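PDB 6J61: flavin-dependent thymidylate synthase from Thermus thermophilus, which catalyses the FAD-dependent reductive methylation of dUMP to dTMP, taking the methyl group from methylenetetrahydrofolate and using NADPH as reductant. Local coordinates for the interface of chains A and B and the interface of chains A and C. Residues are numbered along the deposited sequence; one frame, centred on the assembly and turned at random. Chains: chain A/B/C, Flavin-dependent thymidylate synthase.

Contact 1: the interface of chains A and B. Residues chain A 225-227, 230; chain B 217, 221-222.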
ATOM      1  N   LEU A 225      -4.632 -26.530  -2.186  1.00 44.11           N
ATOM      2  CA  LEU A 225      -5.578 -27.438  -2.804  1.00 43.00           C
ATOM      3  C   LEU A 225      -6.954 -26.825  -2.775  1.00 43.09           C
ATOM      4  O   LEU A 225      -7.398 -26.311  -1.748  1.00 42.79           O
ATOM      5  CB  LEU A 225      -5.591 -28.777  -2.070  1.00 45.60           C
ATOM      6  CG  LEU A 225      -4.225 -29.443  -1.894  1.00 47.25           C
ATOM      7  CD1 LEU A 225      -4.403 -30.850  -1.328  1.00 49.16           C
ATOM      8  CD2 LEU A 225      -3.516 -29.488  -3.232  1.00 49.62           C
ATOM      9  N   SER A 226      -7.621 -26.883  -3.919  1.00 44.01           N
ATOM     10  CA  SER A 226      -8.962 -26.343  -4.078  1.00 44.42           C
ATOM     11  C   SER A 226      -9.944 -27.190  -3.282  1.00 43.62           C
ATOM     12  O   SER A 226      -9.599 -28.270  -2.817  1.00 40.56           O
ATOM     13  CB  SER A 226      -9.356 -26.384  -5.547  1.00 45.75           C
ATOM     14  OG  SER A 226      -9.401 -27.734  -5.983  1.00 48.49           O
ATOM     15  N   ARG A 227     -11.171 -26.692  -3.153  1.00 44.62           N
ATOM     16  CA  ARG A 227     -12.223 -27.380  -2.426  1.00 46.62           C
ATOM     17  C   ARG A 227     -12.485 -28.804  -2.915  1.00 48.43           C
ATOM     18  O   ARG A 227     -12.620 -29.724  -2.100  1.00 48.20           O
ATOM     19  CB  ARG A 227     -13.525 -26.582  -2.488  1.00 46.58           C
ATOM     20  CG  ARG A 227     -14.720 -27.322  -1.888  1.00 47.28           C
ATOM     21  CD  ARG A 227     -15.968 -26.456  -1.894  1.00 49.11           C
ATOM     22  NE  ARG A 227     -16.147 -25.794  -3.183  1.00 48.76           N
ATOM     23  CZ  ARG A 227     -17.115 -24.923  -3.450  1.00 50.49           C
ATOM     24  NH1 ARG A 227     -18.006 -24.603  -2.519  1.00 49.37           N
ATOM     25  NH2 ARG A 227     -17.174 -24.355  -4.650  1.00 51.83           N
ATOM     26  N   LEU A 230      -9.676 -31.133  -1.752  1.00 51.28           N
ATOM     27  CA  LEU A 230      -9.807 -31.521  -0.350  1.00 52.33           C
ATOM     28  C   LEU A 230     -10.942 -32.540  -0.197  1.00 53.01           C
ATOM     29  O   LEU A 230     -10.916 -33.398   0.680  1.00 52.69           O
ATOM     30  CB  LEU A 230     -10.111 -30.291   0.513  1.00 51.89           C
ATOM     31  CG  LEU A 230      -9.011 -29.240   0.679  1.00 52.27           C
ATOM     32  CD1 LEU A 230      -9.555 -28.034   1.424  1.00 50.85           C
ATOM     33  CD2 LEU A 230      -7.841 -29.849   1.432  1.00 52.69           C
TER
ATOM     34  N   GLU B 217     -14.124 -21.919  -4.343  1.00 41.69           N
ATOM     35  CA  GLU B 217     -13.468 -23.128  -4.792  1.00 43.01           C
ATOM     36  C   GLU B 217     -11.954 -23.163  -4.597  1.00 45.75           C
ATOM     37  O   GLU B 217     -11.396 -24.165  -4.141  1.00 47.95           O
ATOM     38  CB  GLU B 217     -13.785 -23.343  -6.267  1.00 41.15           C
ATOM     39  CG  GLU B 217     -13.044 -24.493  -6.925  1.00 40.12           C
ATOM     40  CD  GLU B 217     -13.368 -25.839  -6.309  1.00 38.15           C
ATOM     41  OE1 GLU B 217     -14.487 -25.998  -5.776  1.00 38.67           O
ATOM     42  OE2 GLU B 217     -12.505 -26.738  -6.377  1.00 38.81           O
ATOM     43  N   GLU B 221     -12.716 -22.388   0.611  1.00 41.55           N
ATOM     44  CA  GLU B 221     -12.926 -23.789   0.941  1.00 42.17           C
ATOM     45  C   GLU B 221     -11.762 -24.651   0.512  1.00 41.35           C
ATOM     46  O   GLU B 221     -11.820 -25.866   0.579  1.00 41.32           O
ATOM     47  CB  GLU B 221     -14.226 -24.279   0.306  1.00 45.50           C
ATOM     48  CG  GLU B 221     -15.435 -23.441   0.715  1.00 49.60           C
ATOM     49  CD  GLU B 221     -15.820 -23.611   2.179  1.00 53.01           C
ATOM     50  OE1 GLU B 221     -14.925 -23.856   3.023  1.00 54.48           O
ATOM     51  OE2 GLU B 221     -17.027 -23.482   2.489  1.00 55.78           O
ATOM     52  N   GLY B 222     -10.699 -24.010   0.051  1.00 41.92           N
ATOM     53  CA  GLY B 222      -9.518 -24.756  -0.325  1.00 41.70           C
ATOM     54  C   GLY B 222      -8.671 -24.787   0.935  1.00 42.50           C
ATOM     55  O   GLY B 222      -9.177 -24.513   2.029  1.00 43.52           O
TER

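Contact 2: the interface of chains A and C. Residues chain A 16, 69, 168-169; chain C 29-30, 33-34.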
ATOM      1  N   ARG A  16      23.031  -7.740  -4.823  1.00 38.17           N
ATOM      2  CA  ARG A  16      23.916  -7.432  -3.698  1.00 39.25           C
ATOM      3  C   ARG A  16      23.124  -6.957  -2.469  1.00 37.44           C
ATOM      4  O   ARG A  16      22.296  -6.055  -2.567  1.00 39.12           O
ATOM      5  CB  ARG A  16      24.933  -6.351  -4.137  1.00 42.46           C
ATOM      6  CG  ARG A  16      25.819  -5.763  -3.024  1.00 44.16           C
ATOM      7  CD  ARG A  16      26.990  -4.937  -3.594  1.00 44.33           C
ATOM      8  NE  ARG A  16      26.605  -3.579  -3.980  1.00 45.98           N
ATOM      9  CZ  ARG A  16      26.361  -2.596  -3.113  1.00 47.20           C
ATOM     10  NH1 ARG A  16      26.464  -2.815  -1.808  1.00 47.01           N
ATOM     11  NH2 ARG A  16      26.001  -1.394  -3.540  1.00 45.65           N
ATOM     12  N   HIS A  69      20.801  -4.107  -4.174  1.00 36.02           N
ATOM     13  CA  HIS A  69      21.334  -3.336  -5.287  1.00 35.62           C
ATOM     14  C   HIS A  69      21.231  -4.368  -6.410  1.00 36.09           C
ATOM     15  O   HIS A  69      21.940  -5.380  -6.406  1.00 36.73           O
ATOM     16  CB  HIS A  69      22.796  -2.961  -5.014  1.00 38.74           C
ATOM     17  CG  HIS A  69      23.454  -2.191  -6.121  1.00 42.71           C
ATOM     18  ND1 HIS A  69      24.767  -1.777  -6.058  1.00 42.80           N
ATOM     19  CD2 HIS A  69      22.985  -1.765  -7.318  1.00 44.07           C
ATOM     20  CE1 HIS A  69      25.078  -1.131  -7.166  1.00 44.26           C
ATOM     21  NE2 HIS A  69      24.014  -1.109  -7.948  1.00 43.85           N
ATOM     22  N   PHE A 168      19.066  -0.655  -9.829  1.00 33.08           N
ATOM     23  CA  PHE A 168      18.177  -0.069  -8.844  1.00 32.27           C
ATOM     24  C   PHE A 168      18.366  -0.637  -7.440  1.00 32.79           C
ATOM     25  O   PHE A 168      19.010  -1.666  -7.240  1.00 31.13           O
ATOM     26  CB  PHE A 168      16.718  -0.261  -9.266  1.00 32.23           C
ATOM     27  CG  PHE A 168      16.320  -1.705  -9.479  1.00 31.34           C
ATOM     28  CD1 PHE A 168      16.458  -2.300 -10.730  1.00 29.08           C
ATOM     29  CD2 PHE A 168      15.751  -2.447  -8.441  1.00 29.52           C
ATOM     30  CE1 PHE A 168      16.025  -3.615 -10.958  1.00 31.14           C
ATOM     31  CE2 PHE A 168      15.316  -3.763  -8.655  1.00 33.10           C
ATOM     32  CZ  PHE A 168      15.452  -4.349  -9.922  1.00 31.55           C
ATOM     33  N   TYR A 169      17.805   0.073  -6.472  1.00 33.11           N
ATOM     34  CA  TYR A 169      17.826  -0.339  -5.078  1.00 33.84           C
ATOM     35  C   TYR A 169      16.429  -0.877  -4.801  1.00 34.16           C
ATOM     36  O   TYR A 169      15.437  -0.223  -5.114  1.00 35.51           O
ATOM     37  CB  TYR A 169      18.110   0.863  -4.169  1.00 33.65           C
ATOM     38  CG  TYR A 169      19.566   1.013  -3.800  1.00 34.98           C
ATOM     39  CD1 TYR A 169      20.568   0.815  -4.751  1.00 35.22           C
ATOM     40  CD2 TYR A 169      19.943   1.352  -2.495  1.00 33.90           C
ATOM     41  CE1 TYR A 169      21.909   0.942  -4.414  1.00 36.89           C
ATOM     42  CE2 TYR A 169      21.287   1.489  -2.145  1.00 34.53           C
ATOM     43  CZ  TYR A 169      22.266   1.281  -3.109  1.00 36.67           C
ATOM     44  OH  TYR A 169      23.606   1.412  -2.786  1.00 39.17           O
TER
ATOM     45  N   GLN C  29      23.155   7.548  -0.540  1.00 40.12           N
ATOM     46  CA  GLN C  29      23.609   6.301  -1.145  1.00 41.53           C
ATOM     47  C   GLN C  29      22.612   5.737  -2.165  1.00 43.83           C
ATOM     48  O   GLN C  29      22.994   5.359  -3.286  1.00 41.96           O
ATOM     49  CB  GLN C  29      23.841   5.256  -0.060  1.00 41.00           C
ATOM     50  CG  GLN C  29      24.106   3.877  -0.602  1.00 41.33           C
ATOM     51  CD  GLN C  29      24.266   2.858   0.490  1.00 43.49           C
ATOM     52  OE1 GLN C  29      23.371   2.671   1.316  1.00 45.32           O
ATOM     53  NE2 GLN C  29      25.408   2.185   0.505  1.00 42.72           N
ATOM     54  N   ALA C  30      21.341   5.669  -1.754  1.00 45.23           N
ATOM     55  CA  ALA C  30      20.262   5.145  -2.594  1.00 44.98           C
ATOM     56  C   ALA C  30      19.943   6.101  -3.727  1.00 45.40           C
ATOM     57  O   ALA C  30      19.636   5.669  -4.837  1.00 47.58           O
ATOM     58  CB  ALA C  30      19.015   4.890  -1.764  1.00 45.13           C
ATOM     59  N   VAL C  33      22.342   5.277  -6.149  1.00 48.01           N
ATOM     60  CA  VAL C  33      22.327   3.871  -6.552  1.00 49.44           C
ATOM     61  C   VAL C  33      23.779   3.359  -6.555  1.00 50.74           C
ATOM     62  O   VAL C  33      24.234   2.714  -7.501  1.00 51.89           O
ATOM     63  CB  VAL C  33      21.689   3.725  -7.965  1.00 49.62           C
ATOM     64  CG1 VAL C  33      21.531   2.255  -8.336  1.00 49.19           C
ATOM     65  CG2 VAL C  33      20.333   4.425  -7.991  1.00 47.61           C
ATOM     66  N   SER C  34      24.489   3.657  -5.471  1.00 51.75           N
ATOM     67  CA  SER C  34      25.899   3.303  -5.282  1.00 53.80           C
ATOM     68  C   SER C  34      26.278   1.813  -5.150  1.00 55.35           C
ATOM     69  O   SER C  34      25.465   0.979  -4.742  1.00 56.27           O
ATOM     70  CB  SER C  34      26.423   4.065  -4.055  1.00 53.38           C
ATOM     71  OG  SER C  34      27.701   3.606  -3.649  1.00 52.84           O
TER

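Contact 1: the interface of chains A and B
A:Arg227 and B:Glu217 both set their CG opposite the backbone N, and each chain then kinks, the arginine at chi3 (46°) and the glutamate at chi2, which brings guanidinium and carboxylate together across a subunit boundary of this ThyX-family homotetramer, where the start of helix 227-236 of chain A faces the end of helix 209-220 of chain B. The two side chains cross at about a right angle. NE of A:Arg227 forms a salt bridge and hydrogen bond with the carboxylate oxygen OE1 of B:Glu217, 3.1 Å away. OE1 lies in the guanidinium plane, whereas NE reaches that oxygen on its anti side and out of the carboxylate plane. NH2 adds a weak bond to OE1. The same glutamate is also used through its backbone: O of B:Glu217 accepts a nearly straight hydrogen bond from N of A:Arg227 at 2.7 Å. Since A:Arg227 opens its helix, its amide has no preceding turn there to bond to, and the neighbouring subunit supplies the acceptor. OG of A:Ser226 approaches the other carboxylate oxygen, OE2, in a weak bond. The aliphatic stem of the arginine packs along B:Glu221, with CD of A:Arg227 3.6 Å from CB of B:Glu221. The carboxylate of B:Glu221 makes no direct bridge, its OE2 being 5.2 Å from NH1 of A:Arg227, but may still favour the positive charge. One turn along the helix, CD1 of A:Leu230 rests 3.7 Å from CA of B:Gly222.

Contact 2: the interface of chains A and C
The ring of A:Tyr169, projecting from strand 165-173, lies against the C-terminal turn of helix 24-32 and the residues just after it in the neighbouring ThyX subunit. C:Ala30 and C:Val33 cover one face of this ring: CB of C:Ala30 is 3.7 Å from CD2 of A:Tyr169, and CA of C:Val33 comes equally near CE1. The valine side chain runs past the tyrosine in the opposite direction; with CG1 anti to its backbone N (chi1 -174°), this methyl is directed toward CD1 of A:Tyr169 and the backbone N of A:Phe168. On the same side, toward the hydroxyl end, the extended chain of C:Gln29 crosses the tyrosine at about a right angle, its CG 4.0 Å from CE2 of A:Tyr169. A:His69 backs the other face near CE1, so the ring is held between its own chain and chain C. At the polar rim the phenol OH of A:Tyr169 donates a hydrogen bond to the carbonyl O of C:Ser34 at 2.7 Å; the donor sits 29° off the carbonyl plane, and the oxygen lies at the edge of the ring. That O also sits over the face of the A:His69 imidazole, 3.1 Å from ND1 but well out of its plane, so this contact is not a hydrogen bond. NH2 of A:Arg16 donates to ND1 of A:His69 at 2.8 Å, tilted from both planes, which suggests that ND1 carries a lone pair. The arginine's charge may polarise the serine carbonyl. The patch anchors a helix end of one subunit on the sheet of another, helping to hold the homotetramer together.

Chain A uses separate surfaces for its two partners: the centres of contact 1 and contact 2 lie about 42 Å apart, and they share no residue or secondary-structure element. Contact 1 sets helix 227-236 of chain A against the end of helix 209-220 and the residues just after it in chain B, whereas contact 2 sets strands 13-21, 65-73 and 165-173 of chain A against chain C. Each belongs to a two-fold interface and recurs with the chains exchanged, so together they help build the tetramer. The predicted active-site residue A:Arg184 is about 22 Å from the centre of contact 1 and 19 Å from that of contact 2, so neither patch lies beside it, and both probably act mainly in assembly.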